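Local coordinates for autophagy-related protein 9 (Schizosaccharomyces pombe, PDB 7D0I) that scrambles phospholipids between the two membrane leaflets as a homotrimer with a central pore, supplying membrane to the growing autophagosome, at residues Arg345-Ile359 against Glu376-Phe388. The protein carries 1 engineered substitution. Residues are numbered along the deposited sequence; the frame is centred on the assembly and turned at random.
With LMN (Lauryl Maltose Neopentyl Glycol), chain G.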
loop_
_atom_site.group_PDB
_atom_site.type_symbol
_atom_site.label_atom_id
_atom_site.label_comp_id
_atom_site.label_asym_id
_atom_site.label_seq_id
_atom_site.Cartn_x
_atom_site.Cartn_y
_atom_site.Cartn_z
ATOM N N ARG A 345 -17.160 -32.607 -11.591
ATOM C CA ARG A 345 -16.176 -33.623 -11.945
ATOM C C ARG A 345 -16.242 -33.960 -13.424
ATOM O O ARG A 345 -15.207 -34.199 -14.051
ATOM C CB ARG A 345 -16.371 -34.878 -11.099
ATOM C CG ARG A 345 -15.233 -35.860 -11.238
ATOM C CD ARG A 345 -15.516 -37.194 -10.589
ATOM N NE ARG A 345 -15.648 -37.102 -9.142
ATOM C CZ ARG A 345 -14.636 -36.892 -8.312
ATOM N NH1 ARG A 345 -14.846 -36.827 -7.011
ATOM N NH2 ARG A 345 -13.415 -36.730 -8.786
ATOM N N LYS A 346 -17.438 -33.984 -13.999
ATOM C CA LYS A 346 -17.593 -34.224 -15.426
ATOM C C LYS A 346 -17.546 -32.943 -16.241
ATOM O O LYS A 346 -17.114 -32.968 -17.399
ATOM C CB LYS A 346 -18.914 -34.928 -15.710
ATOM C CG LYS A 346 -19.178 -36.138 -14.865
ATOM C CD LYS A 346 -20.457 -36.799 -15.311
ATOM C CE LYS A 346 -20.814 -37.958 -14.422
ATOM N NZ LYS A 346 -22.075 -38.597 -14.858
ATOM N N ASP A 347 -17.991 -31.828 -15.671
ATOM C CA ASP A 347 -17.902 -30.566 -16.386
ATOM C C ASP A 347 -16.460 -30.163 -16.620
ATOM O O ASP A 347 -16.159 -29.511 -17.617
ATOM C CB ASP A 347 -18.634 -29.472 -15.622
ATOM C CG ASP A 347 -20.128 -29.667 -15.622
ATOM O OD1 ASP A 347 -20.698 -29.875 -16.708
ATOM O OD2 ASP A 347 -20.733 -29.620 -14.533
ATOM N N ASN A 348 -15.551 -30.542 -15.726
ATOM C CA ASN A 348 -14.145 -30.249 -15.958
ATOM C C ASN A 348 -13.608 -31.043 -17.137
ATOM O O ASN A 348 -12.856 -30.512 -17.962
ATOM C CB ASN A 348 -13.337 -30.535 -14.703
ATOM C CG ASN A 348 -13.568 -29.516 -13.629
ATOM O OD1 ASN A 348 -13.950 -28.394 -13.908
ATOM N ND2 ASN A 348 -13.329 -29.896 -12.389
ATOM N N TYR A 349 -13.990 -32.311 -17.249
ATOM C CA TYR A 349 -13.599 -33.079 -18.421
ATOM C C TYR A 349 -14.199 -32.495 -19.685
ATOM O O TYR A 349 -13.569 -32.525 -20.741
ATOM C CB TYR A 349 -14.020 -34.534 -18.268
ATOM C CG TYR A 349 -13.115 -35.344 -17.389
ATOM C CD1 TYR A 349 -11.857 -35.714 -17.816
ATOM C CD2 TYR A 349 -13.524 -35.757 -16.142
ATOM C CE1 TYR A 349 -11.033 -36.456 -17.021
ATOM C CE2 TYR A 349 -12.710 -36.503 -15.341
ATOM C CZ TYR A 349 -11.466 -36.850 -15.784
ATOM O OH TYR A 349 -10.650 -37.596 -14.978
ATOM N N PHE A 350 -15.413 -31.959 -19.598
ATOM C CA PHE A 350 -16.029 -31.346 -20.771
ATOM C C PHE A 350 -15.287 -30.083 -21.183
ATOM O O PHE A 350 -15.014 -29.871 -22.368
ATOM C CB PHE A 350 -17.493 -31.041 -20.490
ATOM C CG PHE A 350 -18.285 -30.702 -21.708
ATOM C CD1 PHE A 350 -18.932 -31.682 -22.417
ATOM C CD2 PHE A 350 -18.391 -29.400 -22.139
ATOM C CE1 PHE A 350 -19.661 -31.371 -23.527
ATOM C CE2 PHE A 350 -19.119 -29.092 -23.253
ATOM C CZ PHE A 350 -19.750 -30.075 -23.944
ATOM N N ILE A 351 -14.970 -29.219 -20.219
ATOM C CA ILE A 351 -14.192 -28.019 -20.506
ATOM C C ILE A 351 -12.866 -28.387 -21.144
ATOM O O ILE A 351 -12.403 -27.721 -22.075
ATOM C CB ILE A 351 -13.977 -27.200 -19.223
ATOM C CG1 ILE A 351 -15.301 -26.754 -18.636
ATOM C CG2 ILE A 351 -13.143 -25.991 -19.505
ATOM C CD1 ILE A 351 -15.175 -26.259 -17.241
ATOM N N ALA A 352 -12.235 -29.459 -20.665
ATOM C CA ALA A 352 -10.927 -29.840 -21.183
ATOM C C ALA A 352 -11.012 -30.521 -22.537
ATOM O O ALA A 352 -10.070 -30.431 -23.322
ATOM C CB ALA A 352 -10.222 -30.749 -20.190
ATOM N N LEU A 353 -12.109 -31.214 -22.829
ATOM C CA LEU A 353 -12.291 -31.769 -24.163
ATOM C C LEU A 353 -12.557 -30.667 -25.175
ATOM O O LEU A 353 -12.026 -30.690 -26.286
ATOM C CB LEU A 353 -13.444 -32.771 -24.173
ATOM C CG LEU A 353 -13.305 -34.128 -23.503
ATOM C CD1 LEU A 353 -14.651 -34.790 -23.470
ATOM C CD2 LEU A 353 -12.337 -34.984 -24.257
ATOM N N ILE A 354 -13.393 -29.698 -24.809
ATOM C CA ILE A 354 -13.788 -28.669 -25.765
ATOM C C ILE A 354 -12.653 -27.681 -25.991
ATOM O O ILE A 354 -12.340 -27.324 -27.131
ATOM C CB ILE A 354 -15.070 -27.962 -25.291
ATOM C CG1 ILE A 354 -16.251 -28.920 -25.354
ATOM C CG2 ILE A 354 -15.354 -26.758 -26.140
ATOM C CD1 ILE A 354 -16.425 -29.576 -26.686
ATOM N N ASN A 355 -12.011 -27.231 -24.915
ATOM C CA ASN A 355 -11.026 -26.164 -25.041
ATOM C C ASN A 355 -9.719 -26.663 -25.636
ATOM O O ASN A 355 -8.980 -25.888 -26.248
ATOM C CB ASN A 355 -10.779 -25.525 -23.683
ATOM C CG ASN A 355 -11.830 -24.520 -23.327
ATOM O OD1 ASN A 355 -12.928 -24.546 -23.866
ATOM N ND2 ASN A 355 -11.501 -23.615 -22.420
ATOM N N ASN A 356 -9.403 -27.936 -25.452
ATOM C CA ASN A 356 -8.148 -28.483 -25.944
ATOM C C ASN A 356 -8.305 -29.251 -27.243
ATOM O O ASN A 356 -7.354 -29.906 -27.672
ATOM C CB ASN A 356 -7.520 -29.385 -24.888
ATOM C CG ASN A 356 -7.286 -28.667 -23.589
ATOM O OD1 ASN A 356 -7.683 -29.134 -22.533
ATOM N ND2 ASN A 356 -6.644 -27.516 -23.663
ATOM N N GLY A 357 -9.472 -29.197 -27.872
ATOM C CA GLY A 357 -9.640 -29.819 -29.164
ATOM C C GLY A 357 -9.530 -31.323 -29.178
ATOM O O GLY A 357 -9.305 -31.904 -30.240
ATOM N N ILE A 358 -9.676 -31.980 -28.028
ATOM C CA ILE A 358 -9.641 -33.437 -28.009
ATOM C C ILE A 358 -10.762 -34.001 -28.862
ATOM O O ILE A 358 -10.601 -35.026 -29.530
ATOM C CB ILE A 358 -9.721 -33.959 -26.564
ATOM C CG1 ILE A 358 -8.734 -33.220 -25.669
ATOM C CG2 ILE A 358 -9.452 -35.435 -26.537
ATOM C CD1 ILE A 358 -7.308 -33.543 -25.942
ATOM N N ILE A 359 -11.916 -33.344 -28.850
ATOM C CA ILE A 359 -13.065 -33.742 -29.646
ATOM C C ILE A 359 -13.307 -32.659 -30.684
ATOM O O ILE A 359 -13.179 -31.464 -30.390
ATOM C CB ILE A 359 -14.303 -33.980 -28.761
ATOM C CG1 ILE A 359 -15.416 -34.643 -29.556
ATOM C CG2 ILE A 359 -14.798 -32.695 -28.149
ATOM C CD1 ILE A 359 -16.548 -35.102 -28.692
ATOM N N GLU A 376 -24.129 -30.902 -26.700
ATOM C CA GLU A 376 -23.583 -31.252 -25.398
ATOM C C GLU A 376 -24.438 -32.286 -24.684
ATOM O O GLU A 376 -23.905 -33.071 -23.896
ATOM C CB GLU A 376 -23.394 -29.999 -24.549
ATOM C CG GLU A 376 -24.630 -29.475 -23.896
ATOM C CD GLU A 376 -24.410 -28.114 -23.281
ATOM O OE1 GLU A 376 -23.628 -27.325 -23.847
ATOM O OE2 GLU A 376 -25.021 -27.829 -22.233
ATOM N N TRP A 377 -25.738 -32.349 -24.973
ATOM C CA TRP A 377 -26.526 -33.475 -24.480
ATOM C C TRP A 377 -26.014 -34.786 -25.053
ATOM O O TRP A 377 -25.875 -35.778 -24.328
ATOM C CB TRP A 377 -27.999 -33.300 -24.836
ATOM C CG TRP A 377 -28.672 -32.160 -24.169
ATOM C CD1 TRP A 377 -28.163 -31.359 -23.194
ATOM C CD2 TRP A 377 -29.992 -31.681 -24.433
ATOM N NE1 TRP A 377 -29.085 -30.410 -22.834
ATOM C CE2 TRP A 377 -30.218 -30.588 -23.581
ATOM C CE3 TRP A 377 -31.009 -32.073 -25.308
ATOM C CZ2 TRP A 377 -31.413 -29.887 -23.577
ATOM C CZ3 TRP A 377 -32.191 -31.374 -25.306
ATOM C CH2 TRP A 377 -32.386 -30.294 -24.446
ATOM N N ASN A 378 -25.729 -34.813 -26.351
ATOM C CA ASN A 378 -25.228 -36.031 -26.970
ATOM C C ASN A 378 -23.842 -36.382 -26.459
ATOM O O ASN A 378 -23.526 -37.558 -26.278
ATOM C CB ASN A 378 -25.212 -35.882 -28.485
ATOM C CG ASN A 378 -26.585 -36.005 -29.084
ATOM O OD1 ASN A 378 -27.385 -36.828 -28.654
ATOM N ND2 ASN A 378 -26.873 -35.183 -30.079
ATOM N N ILE A 379 -22.997 -35.381 -26.226
ATOM C CA ILE A 379 -21.683 -35.664 -25.660
ATOM C C ILE A 379 -21.821 -36.246 -24.261
ATOM O O ILE A 379 -21.116 -37.190 -23.898
ATOM C CB ILE A 379 -20.810 -34.402 -25.661
ATOM C CG1 ILE A 379 -20.414 -34.038 -27.085
ATOM C CG2 ILE A 379 -19.582 -34.618 -24.832
ATOM C CD1 ILE A 379 -19.582 -32.806 -27.168
ATOM N N ASN A 380 -22.737 -35.710 -23.459
ATOM C CA ASN A 380 -22.893 -36.218 -22.102
ATOM C C ASN A 380 -23.529 -37.594 -22.081
ATOM O O ASN A 380 -23.326 -38.345 -21.125
ATOM C CB ASN A 380 -23.720 -35.253 -21.264
ATOM C CG ASN A 380 -22.948 -34.020 -20.873
ATOM O OD1 ASN A 380 -22.431 -33.931 -19.765
ATOM N ND2 ASN A 380 -22.860 -33.062 -21.781
ATOM N N TRP A 381 -24.311 -37.943 -23.093
ATOM C CA TRP A 381 -24.877 -39.284 -23.088
ATOM C C TRP A 381 -23.931 -40.320 -23.680
ATOM O O TRP A 381 -23.805 -41.420 -23.138
ATOM C CB TRP A 381 -26.203 -39.330 -23.843
ATOM C CG TRP A 381 -26.831 -40.687 -23.768
ATOM C CD1 TRP A 381 -27.678 -41.142 -22.803
ATOM C CD2 TRP A 381 -26.642 -41.779 -24.679
ATOM N NE1 TRP A 381 -28.037 -42.442 -23.061
ATOM C CE2 TRP A 381 -27.410 -42.855 -24.208
ATOM C CE3 TRP A 381 -25.897 -41.948 -25.849
ATOM C CZ2 TRP A 381 -27.459 -44.083 -24.864
ATOM C CZ3 TRP A 381 -25.948 -43.165 -26.499
ATOM C CH2 TRP A 381 -26.720 -44.215 -26.006
ATOM N N CYS A 382 -23.271 -40.001 -24.790
ATOM C CA CYS A 382 -22.376 -40.964 -25.417
ATOM C C CYS A 382 -21.146 -41.212 -24.562
ATOM O O CYS A 382 -20.796 -42.362 -24.281
ATOM C CB CYS A 382 -21.963 -40.472 -26.800
ATOM S SG CYS A 382 -23.313 -40.185 -27.920
ATOM N N ILE A 383 -20.478 -40.146 -24.137
ATOM C CA ILE A 383 -19.190 -40.259 -23.471
ATOM C C ILE A 383 -19.368 -40.415 -21.970
ATOM O O ILE A 383 -18.985 -41.438 -21.397
ATOM C CB ILE A 383 -18.311 -39.041 -23.778
ATOM C CG1 ILE A 383 -18.085 -38.920 -25.277
ATOM C CG2 ILE A 383 -17.000 -39.157 -23.069
ATOM C CD1 ILE A 383 -17.253 -37.737 -25.654
ATOM N N PHE A 384 -19.954 -39.416 -21.319
ATOM C CA PHE A 384 -19.913 -39.385 -19.864
ATOM C C PHE A 384 -20.821 -40.418 -19.212
ATOM O O PHE A 384 -20.648 -40.699 -18.024
ATOM C CB PHE A 384 -20.250 -37.986 -19.365
ATOM C CG PHE A 384 -19.208 -36.971 -19.699
ATOM C CD1 PHE A 384 -17.983 -37.004 -19.089
ATOM C CD2 PHE A 384 -19.450 -35.994 -20.627
ATOM C CE1 PHE A 384 -17.022 -36.085 -19.397
ATOM C CE2 PHE A 384 -18.490 -35.073 -20.935
ATOM C CZ PHE A 384 -17.278 -35.118 -20.318
ATOM N N ASN A 385 -21.781 -40.986 -19.937
ATOM C CA ASN A 385 -22.495 -42.143 -19.411
ATOM C C ASN A 385 -21.707 -43.425 -19.589
ATOM O O ASN A 385 -21.950 -44.395 -18.864
ATOM C CB ASN A 385 -23.850 -42.309 -20.090
ATOM C CG ASN A 385 -24.900 -41.407 -19.518
ATOM O OD1 ASN A 385 -24.858 -41.059 -18.342
ATOM N ND2 ASN A 385 -25.854 -41.016 -20.342
ATOM N N PHE A 386 -20.783 -43.449 -20.538
ATOM C CA PHE A 386 -19.981 -44.625 -20.830
ATOM C C PHE A 386 -18.679 -44.633 -20.061
ATOM O O PHE A 386 -18.151 -45.703 -19.757
ATOM C CB PHE A 386 -19.702 -44.677 -22.331
ATOM C CG PHE A 386 -18.748 -45.748 -22.744
ATOM C CD1 PHE A 386 -19.076 -47.078 -22.594
ATOM C CD2 PHE A 386 -17.545 -45.423 -23.324
ATOM C CE1 PHE A 386 -18.208 -48.058 -22.991
ATOM C CE2 PHE A 386 -16.678 -46.399 -23.723
ATOM C CZ PHE A 386 -17.009 -47.717 -23.557
ATOM N N VAL A 387 -18.165 -43.458 -19.729
ATOM C CA VAL A 387 -16.866 -43.351 -19.091
ATOM C C VAL A 387 -16.970 -43.365 -17.571
ATOM O O VAL A 387 -16.048 -43.824 -16.894
ATOM C CB VAL A 387 -16.174 -42.078 -19.599
ATOM C CG1 VAL A 387 -14.932 -41.795 -18.828
ATOM C CG2 VAL A 387 -15.849 -42.219 -21.069
ATOM N N PHE A 388 -18.081 -42.904 -17.015
ATOM C CA PHE A 388 -18.222 -42.737 -15.578
ATOM C C PHE A 388 -19.202 -43.748 -15.004
ATOM O O PHE A 388 -20.172 -44.141 -15.656
ATOM C CB PHE A 388 -18.679 -41.318 -15.240
ATOM C CG PHE A 388 -17.611 -40.286 -15.423
ATOM C CD1 PHE A 388 -17.288 -39.818 -16.676
ATOM C CD2 PHE A 388 -16.928 -39.789 -14.338
ATOM C CE1 PHE A 388 -16.310 -38.881 -16.839
ATOM C CE2 PHE A 388 -15.949 -38.849 -14.502
ATOM C CZ PHE A 388 -15.643 -38.396 -15.754
HETATM C C1 LMN G . -30.313 -30.680 -19.071
HETATM O O1 LMN G . -31.211 -31.540 -19.490
HETATM C C2 LMN G . -30.862 -29.808 -17.924
HETATM O O2 LMN G . -31.326 -30.658 -16.881
HETATM C C3 LMN G . -29.782 -28.923 -17.393
HETATM O O3 LMN G . -30.353 -28.093 -16.325
HETATM C C4 LMN G . -29.181 -28.051 -18.419
HETATM O O4 LMN G . -27.922 -27.476 -17.857
HETATM C C5 LMN G . -28.839 -28.759 -19.691
HETATM O O5 LMN G . -29.904 -29.675 -20.175
HETATM C C6 LMN G . -28.543 -27.732 -20.787
HETATM O O6 LMN G . -29.321 -26.577 -20.577
HETATM C CAA LMN G . -38.476 -34.972 -29.005
HETATM C CAB LMN G . -33.297 -36.566 -29.126
HETATM O OAI LMN G . -26.373 -22.159 -19.479
HETATM O OAJ LMN G . -23.940 -26.318 -18.958
HETATM O OAL LMN G . -25.209 -34.946 -15.917
HETATM O OAN LMN G . -25.175 -32.132 -20.219
HETATM O OAP LMN G . -26.641 -34.161 -20.275
HETATM O OAQ LMN G . -27.522 -22.209 -16.441
HETATM O OAR LMN G . -22.625 -26.982 -16.582
HETATM O OAS LMN G . -28.584 -24.045 -14.650
HETATM O OAT LMN G . -24.896 -27.448 -14.709
HETATM O OAU LMN G . -27.101 -26.768 -15.503
HETATM O OAV LMN G . -24.433 -30.766 -15.453
HETATM C CAW LMN G . -38.375 -34.675 -27.490
HETATM C CAX LMN G . -32.407 -35.514 -28.435
HETATM C CAY LMN G . -37.127 -33.796 -27.233
HETATM C CAZ LMN G . -31.035 -36.160 -28.132
HETATM C CBA LMN G . -36.269 -34.424 -26.103
HETATM C CBB LMN G . -30.826 -36.274 -26.597
HETATM C CBC LMN G . -34.808 -33.904 -26.237
HETATM C CBD LMN G . -29.861 -37.461 -26.330
HETATM C CBE LMN G . -33.895 -34.646 -25.214
HETATM C CBF LMN G . -30.005 -37.939 -24.858
HETATM C CBG LMN G . -34.601 -34.703 -23.825
HETATM C CBH LMN G . -30.155 -36.700 -23.932
HETATM C CBI LMN G . -33.572 -35.195 -22.755
HETATM C CBJ LMN G . -30.435 -37.194 -22.478
HETATM C CBK LMN G . -32.817 -33.959 -22.155
HETATM C CBL LMN G . -29.964 -36.088 -21.469
HETATM C CBM LMN G . -27.311 -23.185 -19.265
HETATM C CBN LMN G . -24.033 -27.688 -19.289
HETATM C CBP LMN G . -24.946 -33.845 -16.759
HETATM C CBQ LMN G . -32.357 -34.301 -20.694
HETATM C CBR LMN G . -29.961 -34.515 -21.589
HETATM C CBS LMN G . -30.804 -32.248 -20.672
HETATM C CBT LMN G . -30.378 -34.242 -19.009
HETATM O OBV LMN G . -28.975 -34.562 -18.984
HETATM O OBX LMN G . -27.230 -34.090 -17.540
HETATM O OBY LMN G . -26.972 -25.401 -18.317
HETATM O OBZ LMN G . -24.501 -29.772 -18.144
HETATM O OCB LMN G . -26.542 -30.726 -17.352
HETATM C CCC LMN G . -26.930 -23.947 -18.028
HETATM C CCD LMN G . -23.673 -28.540 -18.100
HETATM C CCF LMN G . -26.228 -33.109 -17.046
HETATM C CCH LMN G . -26.366 -31.973 -19.371
HETATM C CCJ LMN G . -28.140 -33.537 -18.534
HETATM C CCL LMN G . -27.345 -33.039 -19.723
HETATM C CCM LMN G . -30.866 -33.832 -20.481
HETATM C CCN LMN G . -27.854 -23.540 -16.879
HETATM C CCO LMN G . -23.857 -27.680 -16.840
HETATM C CCQ LMN G . -25.921 -31.908 -17.964
HETATM C CCR LMN G . -28.061 -26.122 -17.620
HETATM C CCS LMN G . -25.653 -29.667 -17.227
HETATM C CCT LMN G . -27.711 -24.481 -15.741
HETATM C CCU LMN G . -24.236 -28.409 -15.598
HETATM C CCV LMN G . -28.057 -25.879 -16.105
HETATM C CCW LMN G . -25.151 -29.565 -15.790
#
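Two reciprocal knobs-into-holes, Phe350 set among Glu376, Ile379, Asn380 and Phe384, and Phe384 set among Lys346, Tyr349, Phe350 and Leu353, join helix 345-355 to the end of helix 373-382 and the turn that follows, in a probably cytoplasmic part of the ATG9 fold. The axes of helix 345-355 and of residues 376-382 run at 117° to each other and come within 11.8 Å, a spacing bridged by these rings. Phe350, whose chi1 of -167° turns CG away from the backbone N, directs its ring into its hole; its CE1 meets the CG2 branch of Ile379 at 3.5 Å, near the ring plane, while CZ abuts CB of Glu376. Phe384 crosses Phe350 at about a right angle, CE2 lying 3.7 Å from Phe350 CD1, and its CE1 edge presses on Tyr349 CB at 3.6 Å. Farther along, Phe388 presents one face to Lys346, whose CG stands 4.2 Å from the ring centroid in a CH-pi contact, and an edge to Tyr349 CD2. At the other end, Ile359 CD1 touches the CD1 tips of Ile379 and Ile383, each at 4.1 Å. Several polar ends find partners outside the two segments: Tyr349 OH bonds to Thr640, Arg345 pairs with Asp184, and Glu376 OE1 accepts from Trp463. CBS of lauryl maltose neopentyl glycol lies over one face of Trp377, toward its rim, and NE1 gives the detergent O5 a weak hydrogen bond, 2.9 Å long. No hydrogen bond links the two segments, so aromatic and aliphatic interlocking carries the join, placing a buried hydrophobic seam beside the detergent-binding pocket to which Asp347, Glu376 and Asn380 contribute.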